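AlkZ (Streptomyces sahachiroi, PDB 5UUJ) belongs to the AlkZ-like family of DNA glycosylases, a group within the helix-turn-helix clan, and is folded as a single chain rich in helices. Local coordinates at residues S113-P117 and R118-E122; E125-A128 and G129-G133; D139-V142 and T143-A147. One frame throughout, in Å; residues are numbered along the deposited sequence.

Contact 1. Residues S113-P117 and R118-E122; sequences SGVTP and RQVDE
Thr116 caps the helix that Gln119 belongs to. The backbone leaves helix 107-113 at Gly114, where phi turns positive, and re-enters a helix at Pro117. Val120 N donates to Thr116 O and Asp121 N to Pro117 O, which open the i to i+4 pattern of helix 117-130. Thr116 and Gln119 form a capping box. Gln119 N gives its hydrogen to Thr116 OG1 at 3.1 Å. In return Thr116 N donates to Gln119 OE1 at 2.9 Å, nearly straight at 178°, in the amide plane and on a lone pair. Gln119 CG sits beside its own backbone N (chi1 -77°), and the extended chain beyond it carries OE1 back to Thr116 N. Thr116 OG1 also makes a weak 3.3 Å bond to Gln119 OE1. Next to the box, Val115 CG1 lies 3.6 Å from Gln119 CB and 4.0 Å from Val120 CG2. Met154 and helix 162-172 pack on the same valine. A water donates to Pro117 O and to Asp121 OD1, and that carboxylate also pairs with Arg172. The reciprocal bonds occupy two backbone N-H groups at the helix start, and two bonds, one of them weak, hold the Gln119 amide in place.

Contact 2. Residues E125-A128 and G129-G133; sequences EEVA and GILDG
Glu125 to Ile130 are helical, and the chain departs from the helix around Leu131, after the i to i+4 bonds Gly129 N to Glu125 O, Ile130 N to Glu126 O and Leu131 N to Val127 O. The last is the shortest of the three, at 2.9 Å. Val127 and Leu131 lie side by side and point the same way. Val127 CG1 meets Leu131 CD1 at 3.6 Å. Val127 CG1 is anti to its backbone N (chi1 164°), which turns it along the helix toward the leucine. Leu131 CG also rests 3.4 Å from Val127 O, next to the backbone bond. Ile130 crosses Glu126 at a slant. Its CD1 is 4.0 Å from Glu126 CG, and its CG1 comes to 3.2 Å from Glu126 O. Glu126 CG lies anti to its backbone N (chi1 -154°), where it meets the isoleucine; the bend at chi2 then turns the carboxylate, whose OE2 forms a salt bridge with Arg150. Ile130 packs further on Leu141 and Leu145 of helix 138-146. Leu131 continues into a backbone hydrogen bond with Leu189. The contact is mainly apolar on the buried side of this helix end, and the Glu126 carboxylate finds its partner outside.

Contact 3. Residues D139-V142 and T143-A147; sequences DELV and TRLVA
Asp139 O receives two bonds from Thr143, one from OG1 at 2.7 Å and one from N at 2.9 Å. The two donors reach the oxygen from opposite faces of its carbonyl plane, the hydroxyl tilted 32° from it. Thr143 OG1 lies beside its own backbone N (chi1 -64°), which brings the hydroxyl back to the carbonyl one turn earlier. Glu140 O accepts from Arg144 N, and Arg144 CG leans on the same oxygen at 3.4 Å. The Glu140 carboxylate turns to Arg181 in a salt bridge. Leu141 comes next. Its O accepts from Leu145 N, and Leu145 CG lies 3.3 Å from that oxygen. The two leucine side chains slant across each other, with Leu141 CG 4.2 Å from Leu145 CD1. This side faces helix 117-130. Val142 closes the segment. Its O takes the hydrogen of Val146 N, and both Val146 methyls lie near this oxygen, CG2 at 3.3 Å. Val142 CG1 and Val146 CG1 are 4.2 Å apart, on a side where Arg159 and Glu155 of helix 155-160 approach. The arrangement is that of an amphipathic alpha-helix, with a threonine hydroxyl folded onto the i-4 carbonyl and leucines one turn apart facing a neighbouring helix.

Overall arrangement
The three contacts follow one another along the chain, on the same side of its centre and well away from it. None is wholly core. Contact 1 has two buried touching residues, Val115 and Val120; contacts 2 and 3 have three each, but also more exposed ones than contact 1. Contacts 1 and 2 share helix 117-130: contact 1 is its start and contact 2 its end, with centres about 16 Å apart. Contact 3 lies on helix 138-146 and meets contact 2 by apolar packing. Contacts 1 and 3 do not touch. At the helix start a capping box dominates. At the helix end valine, isoleucine and leucine do. Contact 3 combines a hydroxyl bond on its exposed side with leucines on its buried side.

Contact 1. Residues S113-P117 and R118-E122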
loop_
_atom_site.group_PDB
_atom_site.type_symbol
_atom_site.label_atom_id
_atom_site.label_comp_id
_atom_site.label_asym_id
_atom_site.label_seq_id
_atom_site.Cartn_x
_atom_site.Cartn_y
_atom_site.Cartn_z
ATOM N N SER A 113 -19.499 -4.902 14.727
ATOM C CA SER A 113 -20.007 -5.341 13.428
ATOM C C SER A 113 -21.393 -5.975 13.505
ATOM O O SER A 113 -22.182 -5.870 12.565
ATOM C CB SER A 113 -19.045 -6.348 12.801
ATOM O OG SER A 113 -19.117 -7.592 13.477
ATOM N N GLY A 114 -21.675 -6.654 14.612
ATOM C CA GLY A 114 -22.921 -7.384 14.764
ATOM C C GLY A 114 -22.896 -8.724 14.048
ATOM O O GLY A 114 -23.946 -9.304 13.764
ATOM N N VAL A 115 -21.692 -9.213 13.760
ATOM C CA VAL A 115 -21.505 -10.485 13.062
ATOM C C VAL A 115 -20.559 -11.383 13.856
ATOM O O VAL A 115 -19.451 -10.973 14.202
ATOM C CB VAL A 115 -20.934 -10.276 11.642
ATOM C CG1 VAL A 115 -20.958 -11.582 10.854
ATOM C CG2 VAL A 115 -21.715 -9.204 10.906
ATOM N N THR A 116 -20.995 -12.605 14.139
ATOM C CA THR A 116 -20.186 -13.535 14.915
ATOM C C THR A 116 -19.131 -14.201 14.027
ATOM O O THR A 116 -19.237 -14.157 12.805
ATOM C CB THR A 116 -21.053 -14.624 15.573
ATOM O OG1 THR A 116 -21.560 -15.511 14.569
ATOM C CG2 THR A 116 -22.212 -13.998 16.342
ATOM N N PRO A 117 -18.103 -14.811 14.642
ATOM C CA PRO A 117 -17.099 -15.556 13.874
ATOM C C PRO A 117 -17.714 -16.700 13.069
ATOM O O PRO A 117 -17.297 -16.948 11.936
ATOM C CB PRO A 117 -16.151 -16.091 14.953
ATOM C CG PRO A 117 -16.312 -15.152 16.096
ATOM C CD PRO A 117 -17.752 -14.731 16.071
ATOM N N ARG A 118 -18.690 -17.387 13.653
ATOM C CA ARG A 118 -19.397 -18.448 12.945
ATOM C C ARG A 118 -20.031 -17.884 11.681
ATOM O O ARG A 118 -19.951 -18.483 10.607
ATOM C CB ARG A 118 -20.468 -19.084 13.835
ATOM C CG ARG A 118 -21.257 -20.206 13.166
ATOM C CD ARG A 118 -20.430 -21.471 13.030
ATOM N NE ARG A 118 -20.972 -22.379 12.018
ATOM C CZ ARG A 118 -20.555 -22.445 10.754
ATOM N NH1 ARG A 118 -19.576 -21.660 10.319
ATOM N NH2 ARG A 118 -21.121 -23.306 9.917
ATOM N N GLN A 119 -20.653 -16.720 11.820
ATOM C CA GLN A 119 -21.342 -16.080 10.709
ATOM C C GLN A 119 -20.379 -15.551 9.647
ATOM O O GLN A 119 -20.726 -15.495 8.471
ATOM C CB GLN A 119 -22.222 -14.946 11.226
ATOM C CG GLN A 119 -23.513 -15.427 11.852
ATOM C CD GLN A 119 -24.246 -14.328 12.584
ATOM O OE1 GLN A 119 -23.633 -13.415 13.135
ATOM N NE2 GLN A 119 -25.572 -14.406 12.592
ATOM N N VAL A 120 -19.177 -15.156 10.057
ATOM C CA VAL A 120 -18.167 -14.719 9.096
ATOM C C VAL A 120 -17.792 -15.896 8.195
ATOM O O VAL A 120 -17.658 -15.735 6.983
ATOM C CB VAL A 120 -16.908 -14.153 9.798
ATOM C CG1 VAL A 120 -15.762 -13.961 8.809
ATOM C CG2 VAL A 120 -17.230 -12.831 10.473
ATOM N N ASP A 121 -17.646 -17.078 8.787
ATOM C CA ASP A 121 -17.335 -18.279 8.019
ATOM C C ASP A 121 -18.449 -18.593 7.029
ATOM O O ASP A 121 -18.186 -18.911 5.868
ATOM C CB ASP A 121 -17.114 -19.481 8.943
ATOM C CG ASP A 121 -15.834 -19.379 9.750
ATOM O OD1 ASP A 121 -14.992 -18.503 9.449
ATOM O OD2 ASP A 121 -15.666 -20.191 10.686
ATOM N N GLU A 122 -19.693 -18.508 7.492
ATOM C CA GLU A 122 -20.844 -18.769 6.637
ATOM C C GLU A 122 -20.871 -17.795 5.466
ATOM O O GLU A 122 -21.117 -18.187 4.323
ATOM C CB GLU A 122 -22.143 -18.670 7.433
ATOM C CG GLU A 122 -22.316 -19.760 8.475
ATOM C CD GLU A 122 -23.499 -19.508 9.390
ATOM O OE1 GLU A 122 -24.207 -18.499 9.192
ATOM O OE2 GLU A 122 -23.723 -20.317 10.312
HETATM O O HOH W 1 -14.360 -16.790 11.632
#

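Contact 2. Residues E125-A128 and G129-G133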
loop_
_atom_site.group_PDB
_atom_site.type_symbol
_atom_site.label_atom_id
_atom_site.label_comp_id
_atom_site.label_asym_id
_atom_site.label_seq_id
_atom_site.Cartn_x
_atom_site.Cartn_y
_atom_site.Cartn_z
ATOM N N GLU A 125 -18.195 -18.585 2.767
ATOM C CA GLU A 125 -18.633 -19.671 1.900
ATOM C C GLU A 125 -19.675 -19.205 0.893
ATOM O O GLU A 125 -19.574 -19.491 -0.299
ATOM C CB GLU A 125 -19.210 -20.819 2.736
ATOM C CG GLU A 125 -18.212 -21.448 3.699
ATOM C CD GLU A 125 -18.870 -22.298 4.779
ATOM O OE1 GLU A 125 -20.116 -22.416 4.795
ATOM O OE2 GLU A 125 -18.131 -22.851 5.620
ATOM N N GLU A 126 -20.677 -18.480 1.376
ATOM C CA GLU A 126 -21.814 -18.126 0.541
ATOM C C GLU A 126 -21.453 -17.046 -0.477
ATOM O O GLU A 126 -21.900 -17.095 -1.622
ATOM C CB GLU A 126 -22.985 -17.667 1.410
ATOM C CG GLU A 126 -24.339 -17.864 0.759
ATOM C CD GLU A 126 -24.665 -19.326 0.506
ATOM O OE1 GLU A 126 -25.556 -19.596 -0.324
ATOM O OE2 GLU A 126 -24.038 -20.205 1.137
ATOM N N VAL A 127 -20.643 -16.078 -0.062
ATOM C CA VAL A 127 -20.212 -15.014 -0.963
ATOM C C VAL A 127 -19.373 -15.609 -2.094
ATOM O O VAL A 127 -19.511 -15.212 -3.249
ATOM C CB VAL A 127 -19.412 -13.922 -0.210
ATOM C CG1 VAL A 127 -18.623 -13.032 -1.174
ATOM C CG2 VAL A 127 -20.355 -13.078 0.633
ATOM N N ALA A 128 -18.522 -16.572 -1.757
ATOM C CA ALA A 128 -17.675 -17.219 -2.750
ATOM C C ALA A 128 -18.521 -17.873 -3.840
ATOM O O ALA A 128 -18.175 -17.821 -5.020
ATOM C CB ALA A 128 -16.770 -18.249 -2.090
ATOM N N GLY A 129 -19.634 -18.480 -3.438
ATOM C CA GLY A 129 -20.522 -19.144 -4.379
ATOM C C GLY A 129 -21.316 -18.166 -5.225
ATOM O O GLY A 129 -21.493 -18.366 -6.427
ATOM N N ILE A 130 -21.791 -17.099 -4.594
ATOM C CA ILE A 130 -22.589 -16.094 -5.281
ATOM C C ILE A 130 -21.765 -15.356 -6.337
ATOM O O ILE A 130 -22.260 -15.075 -7.428
ATOM C CB ILE A 130 -23.181 -15.084 -4.271
ATOM C CG1 ILE A 130 -24.229 -15.778 -3.397
ATOM C CG2 ILE A 130 -23.825 -13.893 -4.979
ATOM C CD1 ILE A 130 -24.556 -15.033 -2.118
ATOM N N LEU A 131 -20.508 -15.062 -6.019
ATOM C CA LEU A 131 -19.680 -14.220 -6.881
ATOM C C LEU A 131 -18.855 -15.003 -7.906
ATOM O O LEU A 131 -18.141 -14.407 -8.710
ATOM C CB LEU A 131 -18.741 -13.367 -6.027
ATOM C CG LEU A 131 -19.395 -12.331 -5.110
ATOM C CD1 LEU A 131 -18.322 -11.513 -4.418
ATOM C CD2 LEU A 131 -20.351 -11.422 -5.873
ATOM N N ASP A 132 -18.950 -16.326 -7.882
ATOM C CA ASP A 132 -18.203 -17.149 -8.826
ATOM C C ASP A 132 -18.665 -16.859 -10.253
ATOM O O ASP A 132 -19.729 -17.312 -10.672
ATOM C CB ASP A 132 -18.372 -18.635 -8.500
ATOM C CG ASP A 132 -17.425 -19.521 -9.290
ATOM O OD1 ASP A 132 -17.165 -20.656 -8.841
ATOM O OD2 ASP A 132 -16.937 -19.090 -10.353
ATOM N N GLY A 133 -17.857 -16.101 -10.989
ATOM C CA GLY A 133 -18.162 -15.770 -12.370
ATOM C C GLY A 133 -19.316 -14.793 -12.480
ATOM O O GLY A 133 -19.988 -14.721 -13.512
#

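Contact 3. Residues D139-V142 and T143-A147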
loop_
_atom_site.group_PDB
_atom_site.type_symbol
_atom_site.label_atom_id
_atom_site.label_comp_id
_atom_site.label_asym_id
_atom_site.label_seq_id
_atom_site.Cartn_x
_atom_site.Cartn_y
_atom_site.Cartn_z
ATOM N N ASP A 139 -25.229 -3.598 -2.952
ATOM C CA ASP A 139 -26.647 -3.805 -2.692
ATOM C C ASP A 139 -27.154 -5.096 -3.322
ATOM O O ASP A 139 -27.951 -5.815 -2.722
ATOM C CB ASP A 139 -27.460 -2.618 -3.210
ATOM C CG ASP A 139 -27.203 -1.346 -2.423
ATOM O OD1 ASP A 139 -27.013 -1.434 -1.189
ATOM O OD2 ASP A 139 -27.194 -0.258 -3.038
ATOM N N GLU A 140 -26.690 -5.391 -4.532
ATOM C CA GLU A 140 -27.084 -6.616 -5.213
ATOM C C GLU A 140 -26.583 -7.846 -4.460
ATOM O O GLU A 140 -27.305 -8.834 -4.329
ATOM C CB GLU A 140 -26.560 -6.623 -6.650
ATOM C CG GLU A 140 -27.336 -5.713 -7.587
ATOM C CD GLU A 140 -26.775 -5.700 -8.997
ATOM O OE1 GLU A 140 -25.607 -6.102 -9.183
ATOM O OE2 GLU A 140 -27.507 -5.290 -9.923
ATOM N N LEU A 141 -25.350 -7.779 -3.961
ATOM C CA LEU A 141 -24.764 -8.893 -3.222
ATOM C C LEU A 141 -25.461 -9.095 -1.875
ATOM O O LEU A 141 -25.748 -10.226 -1.476
ATOM C CB LEU A 141 -23.265 -8.669 -3.011
ATOM C CG LEU A 141 -22.537 -9.702 -2.143
ATOM C CD1 LEU A 141 -22.706 -11.114 -2.692
ATOM C CD2 LEU A 141 -21.064 -9.354 -2.019
ATOM N N VAL A 142 -25.731 -7.996 -1.178
ATOM C CA VAL A 142 -26.391 -8.063 0.120
ATOM C C VAL A 142 -27.807 -8.604 -0.046
ATOM O O VAL A 142 -28.293 -9.350 0.802
ATOM C CB VAL A 142 -26.429 -6.678 0.808
ATOM C CG1 VAL A 142 -27.357 -6.688 2.024
ATOM C CG2 VAL A 142 -25.030 -6.260 1.226
ATOM N N THR A 143 -28.456 -8.232 -1.146
ATOM C CA THR A 143 -29.809 -8.699 -1.433
ATOM C C THR A 143 -29.818 -10.210 -1.651
ATOM O O THR A 143 -30.730 -10.900 -1.199
ATOM C CB THR A 143 -30.401 -7.989 -2.668
ATOM O OG1 THR A 143 -30.525 -6.588 -2.395
ATOM C CG2 THR A 143 -31.776 -8.548 -3.027
ATOM N N ARG A 144 -28.803 -10.721 -2.344
ATOM C CA ARG A 144 -28.665 -12.159 -2.546
ATOM C C ARG A 144 -28.495 -12.869 -1.206
ATOM O O ARG A 144 -29.113 -13.905 -0.954
ATOM C CB ARG A 144 -27.472 -12.472 -3.453
ATOM C CG ARG A 144 -27.710 -12.204 -4.934
ATOM C CD ARG A 144 -28.715 -13.176 -5.534
ATOM N NE ARG A 144 -28.362 -14.570 -5.270
ATOM C CZ ARG A 144 -27.530 -15.295 -6.014
ATOM N NH1 ARG A 144 -26.951 -14.767 -7.084
ATOM N NH2 ARG A 144 -27.275 -16.555 -5.686
ATOM N N LEU A 145 -27.653 -12.297 -0.351
ATOM C CA LEU A 145 -27.337 -12.893 0.941
ATOM C C LEU A 145 -28.554 -12.994 1.859
ATOM O O LEU A 145 -28.809 -14.047 2.442
ATOM C CB LEU A 145 -26.237 -12.087 1.635
ATOM C CG LEU A 145 -24.833 -12.220 1.041
ATOM C CD1 LEU A 145 -23.907 -11.123 1.563
ATOM C CD2 LEU A 145 -24.258 -13.601 1.335
ATOM N N VAL A 146 -29.311 -11.907 1.979
ATOM C CA VAL A 146 -30.422 -11.866 2.926
ATOM C C VAL A 146 -31.591 -12.729 2.459
ATOM O O VAL A 146 -32.514 -12.995 3.225
ATOM C CB VAL A 146 -30.915 -10.421 3.166
ATOM C CG1 VAL A 146 -29.802 -9.585 3.805
ATOM C CG2 VAL A 146 -31.434 -9.796 1.869
ATOM N N ALA A 147 -31.560 -13.153 1.201
ATOM C CA ALA A 147 -32.522 -14.135 0.718
ATOM C C ALA A 147 -32.308 -15.446 1.476
ATOM O O ALA A 147 -33.232 -16.244 1.635
ATOM C CB ALA A 147 -32.383 -14.347 -0.786
#